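Alpha/beta hydrolase family protein (Bacillus anthracis, PDB 3OOS) probably catalyses the hydrolysis of a substrate not yet identified, as a member of the alpha/beta hydrolase fold family. Local coordinates at residues A[149-152]-A[153-157]; A[193-197]-A[198-202]. All blocks are in the same frame, centred on the assembly; numbering follows the deposited sequence.

Contact 1 of 2, residues A[149-152]-A[153-157]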
loop_
_atom_site.group_PDB
_atom_site.type_symbol
_atom_site.label_atom_id
_atom_site.label_comp_id
_atom_site.label_asym_id
_atom_site.label_seq_id
_atom_site.Cartn_x
_atom_site.Cartn_y
_atom_site.Cartn_z
ATOM N N VAL A 149 16.385 -5.425 -11.084
ATOM C CA VAL A 149 17.432 -5.190 -10.085
ATOM C C VAL A 149 18.185 -3.892 -10.410
ATOM O O VAL A 149 18.397 -3.049 -9.526
ATOM C CB VAL A 149 18.417 -6.384 -9.980
ATOM C CG1 VAL A 149 19.666 -6.003 -9.183
ATOM C CG2 VAL A 149 17.729 -7.583 -9.335
ATOM N N SER A 150 18.560 -3.739 -11.681
ATOM C CA SER A 150 19.285 -2.556 -12.138
ATOM C C SER A 150 18.465 -1.278 -11.966
ATOM O O SER A 150 18.983 -0.262 -11.499
ATOM C CB SER A 150 19.718 -2.718 -13.595
ATOM O OG SER A 150 20.467 -1.597 -14.020
ATOM N N ILE A 151 17.187 -1.335 -12.338
ATOM C CA ILE A 151 16.289 -0.185 -12.195
ATOM C C ILE A 151 16.124 0.206 -10.722
ATOM O O ILE A 151 16.243 1.382 -10.372
ATOM C CB ILE A 151 14.897 -0.434 -12.844
ATOM C CG1 ILE A 151 15.032 -0.579 -14.364
ATOM C CG2 ILE A 151 13.942 0.712 -12.521
ATOM C CD1 ILE A 151 13.747 -1.035 -15.070
HETATM N N MSE A 152 15.865 -0.783 -9.871
HETATM C CA MSE A 152 15.642 -0.526 -8.446
HETATM C C MSE A 152 16.869 0.081 -7.785
HETATM O O MSE A 152 16.755 1.023 -6.996
HETATM C CB MSE A 152 15.246 -1.801 -7.711
HETATM C CG MSE A 152 13.850 -2.289 -8.023
HETATM SE SE MSE A 152 13.340 -3.754 -6.858
HETATM C CE MSE A 152 14.778 -5.012 -7.238
ATOM N N ASN A 153 18.043 -0.456 -8.117
ATOM C CA ASN A 153 19.290 0.050 -7.556
ATOM C C ASN A 153 19.526 1.506 -7.941
ATOM O O ASN A 153 19.930 2.311 -7.104
ATOM C CB ASN A 153 20.476 -0.833 -7.960
ATOM C CG ASN A 153 20.447 -2.198 -7.285
ATOM O OD1 ASN A 153 19.675 -2.434 -6.350
ATOM N ND2 ASN A 153 21.292 -3.108 -7.763
ATOM N N ALA A 154 19.239 1.843 -9.196
ATOM C CA ALA A 154 19.430 3.204 -9.681
ATOM C C ALA A 154 18.402 4.178 -9.099
ATOM O O ALA A 154 18.738 5.317 -8.769
ATOM C CB ALA A 154 19.417 3.238 -11.199
ATOM N N LEU A 155 17.157 3.732 -8.965
ATOM C CA LEU A 155 16.123 4.579 -8.365
ATOM C C LEU A 155 16.373 4.841 -6.875
ATOM O O LEU A 155 16.033 5.915 -6.367
ATOM C CB LEU A 155 14.722 4.003 -8.601
ATOM C CG LEU A 155 14.168 4.101 -10.029
ATOM C CD1 LEU A 155 12.854 3.342 -10.139
ATOM C CD2 LEU A 155 13.982 5.552 -10.474
ATOM N N ASN A 156 16.992 3.875 -6.194
ATOM C CA ASN A 156 17.336 3.999 -4.765
ATOM C C ASN A 156 18.625 4.801 -4.509
ATOM O O ASN A 156 19.027 5.002 -3.356
ATOM C CB ASN A 156 17.416 2.608 -4.111
ATOM C CG ASN A 156 17.403 2.660 -2.578
ATOM O OD1 ASN A 156 18.044 1.840 -1.920
ATOM N ND2 ASN A 156 16.677 3.619 -2.013
ATOM N N ASP A 157 19.267 5.255 -5.584
ATOM C CA ASP A 157 20.449 6.106 -5.481
ATOM C C ASP A 157 20.053 7.570 -5.645
ATOM O O ASP A 157 19.553 7.970 -6.700
ATOM C CB ASP A 157 21.494 5.708 -6.533
ATOM C CG ASP A 157 22.832 6.419 -6.343
ATOM O OD1 ASP A 157 22.944 7.319 -5.484
ATOM O OD2 ASP A 157 23.785 6.076 -7.073
#
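I151 and L155, one turn apart on the last stretch of helix 145-155, meet in a local i to i+4 contact within the largely helical insertion that separates core strands 116-122 and 224-229, a place where alpha/beta hydrolases commonly carry a cap or lid. The touching atoms are two methyls: CG2 of I151 lies 3.7 Å from CD1 of L155, the two side chains running alongside each other as they leave the helix. CG1 of I151 lies beside the backbone N (chi1 -66°), which puts CG2 anti to that nitrogen and facing L155. The same pair is joined through the backbone, where L155 N donates to I151 O at 2.9 Å.

Three further alpha-helical bonds repeat the pattern. N153 N reaches V149 O at 3.0 Å, A154 N reaches S150 O at 3.1 Å, and N156 N closes the series on M152 O with the most bent of the four, 146° at the hydrogen. On another side of the helix, V149 and N153 also run abreast; CG1 of V149 comes 3.6 Å from ND2 of N153. That ND2 is 3.4 Å from V149 O, but the angle is too poor for a hydrogen bond.

The helix end is tied onward: R165 donates from NH2 to L155 O, and D157 OD1 accepts from S159 N. I151 and A154 rest on L168 of helix 162-176, and M152, a selenomethionine, on W172. The chemistry is thus divided: the carbonyls of V149 to M152 are each taken by an N-H four residues on, while apolar groups join the helix to its neighbour and N153 remains on the exposed side.

Contact 2 of 2, residues A[193-197]-A[198-202]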
loop_
_atom_site.group_PDB
_atom_site.type_symbol
_atom_site.label_atom_id
_atom_site.label_comp_id
_atom_site.label_asym_id
_atom_site.label_seq_id
_atom_site.Cartn_x
_atom_site.Cartn_y
_atom_site.Cartn_z
ATOM N N GLY A 193 3.120 10.172 -3.451
ATOM C CA GLY A 193 3.534 8.892 -2.888
ATOM C C GLY A 193 4.936 8.522 -3.324
ATOM O O GLY A 193 5.152 7.434 -3.868
ATOM N N LYS A 194 5.874 9.437 -3.079
ATOM C CA LYS A 194 7.280 9.248 -3.430
ATOM C C LYS A 194 7.929 8.236 -2.492
ATOM O O LYS A 194 7.682 8.248 -1.288
ATOM C CB LYS A 194 8.025 10.584 -3.357
ATOM C CG LYS A 194 9.086 10.780 -4.431
ATOM C CD LYS A 194 9.511 12.241 -4.516
ATOM C CE LYS A 194 10.450 12.617 -3.379
ATOM N NZ LYS A 194 11.799 12.014 -3.556
ATOM N N THR A 195 8.756 7.360 -3.053
ATOM C CA THR A 195 9.447 6.343 -2.261
ATOM C C THR A 195 10.322 6.992 -1.190
ATOM O O THR A 195 11.060 7.938 -1.474
ATOM C CB THR A 195 10.309 5.437 -3.151
ATOM O OG1 THR A 195 9.481 4.844 -4.154
ATOM C CG2 THR A 195 10.954 4.327 -2.329
ATOM N N VAL A 196 10.215 6.486 0.038
ATOM C CA VAL A 196 11.063 6.934 1.144
ATOM C C VAL A 196 12.177 5.908 1.357
ATOM O O VAL A 196 11.928 4.794 1.826
ATOM C CB VAL A 196 10.246 7.161 2.447
ATOM C CG1 VAL A 196 11.157 7.584 3.594
ATOM C CG2 VAL A 196 9.175 8.218 2.224
ATOM N N GLY A 197 13.399 6.300 1.004
ATOM C CA GLY A 197 14.565 5.414 1.035
ATOM C C GLY A 197 14.812 4.721 2.363
ATOM O O GLY A 197 15.061 3.515 2.394
ATOM N N ASN A 198 14.735 5.475 3.458
ATOM C CA ASN A 198 14.946 4.911 4.792
ATOM C C ASN A 198 14.017 3.735 5.053
ATOM O O ASN A 198 14.424 2.716 5.609
ATOM C CB ASN A 198 14.726 5.974 5.880
ATOM C CG ASN A 198 15.917 6.907 6.054
ATOM O OD1 ASN A 198 15.752 8.062 6.459
ATOM N ND2 ASN A 198 17.116 6.414 5.760
ATOM N N ARG A 199 12.765 3.887 4.630
ATOM C CA ARG A 199 11.728 2.906 4.907
ATOM C C ARG A 199 11.800 1.713 3.947
ATOM O O ARG A 199 11.581 0.570 4.354
ATOM C CB ARG A 199 10.349 3.571 4.873
ATOM C CG ARG A 199 10.145 4.660 5.936
ATOM C CD ARG A 199 8.665 5.030 6.066
ATOM N NE ARG A 199 7.893 3.844 6.428
ATOM C CZ ARG A 199 7.568 3.496 7.670
ATOM N NH1 ARG A 199 7.897 4.270 8.701
ATOM N NH2 ARG A 199 6.901 2.368 7.873
ATOM N N LEU A 200 12.115 1.986 2.683
ATOM C CA LEU A 200 12.304 0.927 1.690
ATOM C C LEU A 200 13.493 0.046 2.062
ATOM O O LEU A 200 13.397 -1.185 2.019
ATOM C CB LEU A 200 12.495 1.511 0.286
ATOM C CG LEU A 200 12.851 0.508 -0.821
ATOM C CD1 LEU A 200 11.711 -0.488 -1.068
ATOM C CD2 LEU A 200 13.220 1.235 -2.109
ATOM N N ASN A 201 14.605 0.684 2.429
ATOM C CA ASN A 201 15.789 -0.047 2.875
ATOM C C ASN A 201 15.481 -0.954 4.052
ATOM O O ASN A 201 15.889 -2.110 4.066
ATOM C CB ASN A 201 16.923 0.913 3.237
ATOM C CG ASN A 201 17.564 1.539 2.021
ATOM O OD1 ASN A 201 17.399 1.059 0.898
ATOM N ND2 ASN A 201 18.308 2.617 2.239
ATOM N N TYR A 202 14.743 -0.436 5.030
ATOM C CA TYR A 202 14.379 -1.239 6.186
ATOM C C TYR A 202 13.532 -2.446 5.783
ATOM O O TYR A 202 13.763 -3.560 6.265
ATOM C CB TYR A 202 13.667 -0.412 7.260
ATOM C CG TYR A 202 13.428 -1.219 8.509
ATOM C CD1 TYR A 202 14.392 -1.287 9.515
ATOM C CD2 TYR A 202 12.255 -1.953 8.670
ATOM C CE1 TYR A 202 14.180 -2.048 10.662
ATOM C CE2 TYR A 202 12.040 -2.721 9.799
ATOM C CZ TYR A 202 12.997 -2.759 10.793
ATOM O OH TYR A 202 12.770 -3.520 11.914
#
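Main-chain bonding between V196 and the residues that follow it starts helix 197-207. V196 O is shared by two N-H groups: L200 N approaches at 2.9 Å with a nearly straight bond of 165°, and R199 N makes a weak one at 3.1 Å, bent to 127°. N201 N then takes up G197 O at 2.9 Å, so the regular i to i+4 ladder is established from the first turn.

This is a strand-to-helix transition, with V196 at the N-cap position. Just before it, residues 194-195 form a short two-stranded antiparallel sheet with 33-34, in which G193 and K194 both face E34 in a classic beta bulge. Backbone hydrogen bonds join K194 to E34 and V196 to Y32, so the pairing with that part of the chain runs right up to the N-cap residue.

Apolar contacts bridge the junction in two places. CG2 of T195, placed opposite its own backbone N, touches CD2 of L200 at 3.8 Å, the two side chains meeting at a slant; CG of L200 is also anti to its backbone N, and its CD2 branch does the touching. V196 is buried, and its CG1 meets the aliphatic CG of R199 at 3.9 Å.

R199 also makes polar contacts through its far end. Beyond that aliphatic part, it bends at chi3 (59°) and carries its guanidinium into a buried setting, where NE donates to L31 O, NH1 to K58 O and NH2 to T77 OG1. Three partners hold the flat group and probably fix its rotation, fastening the first turn of the helix to the loops that contain L31 and K58 and to helix 74-87.

Followed from the N terminus, the chain passes core strand 116-122 before reaching contact 1, near the C-terminal end of helix 145-155; helices 162-176 and 180-186 come next, then contact 2 at the start of helix 197-207, and the chain returns to the core at strand 224-229. Each contact spans adjoining residues and closes no long loop, so the two stand in series, neither nested nor crossed. Their centres are about 12 Å apart, and the turn after helix 145-155, at N156, comes close to the start of helix 197-207, at N201 and L200. Contact 1 belongs to the pairing with helix 162-176, whereas contact 2 ties the insertion's return to loops and a helix on the core side.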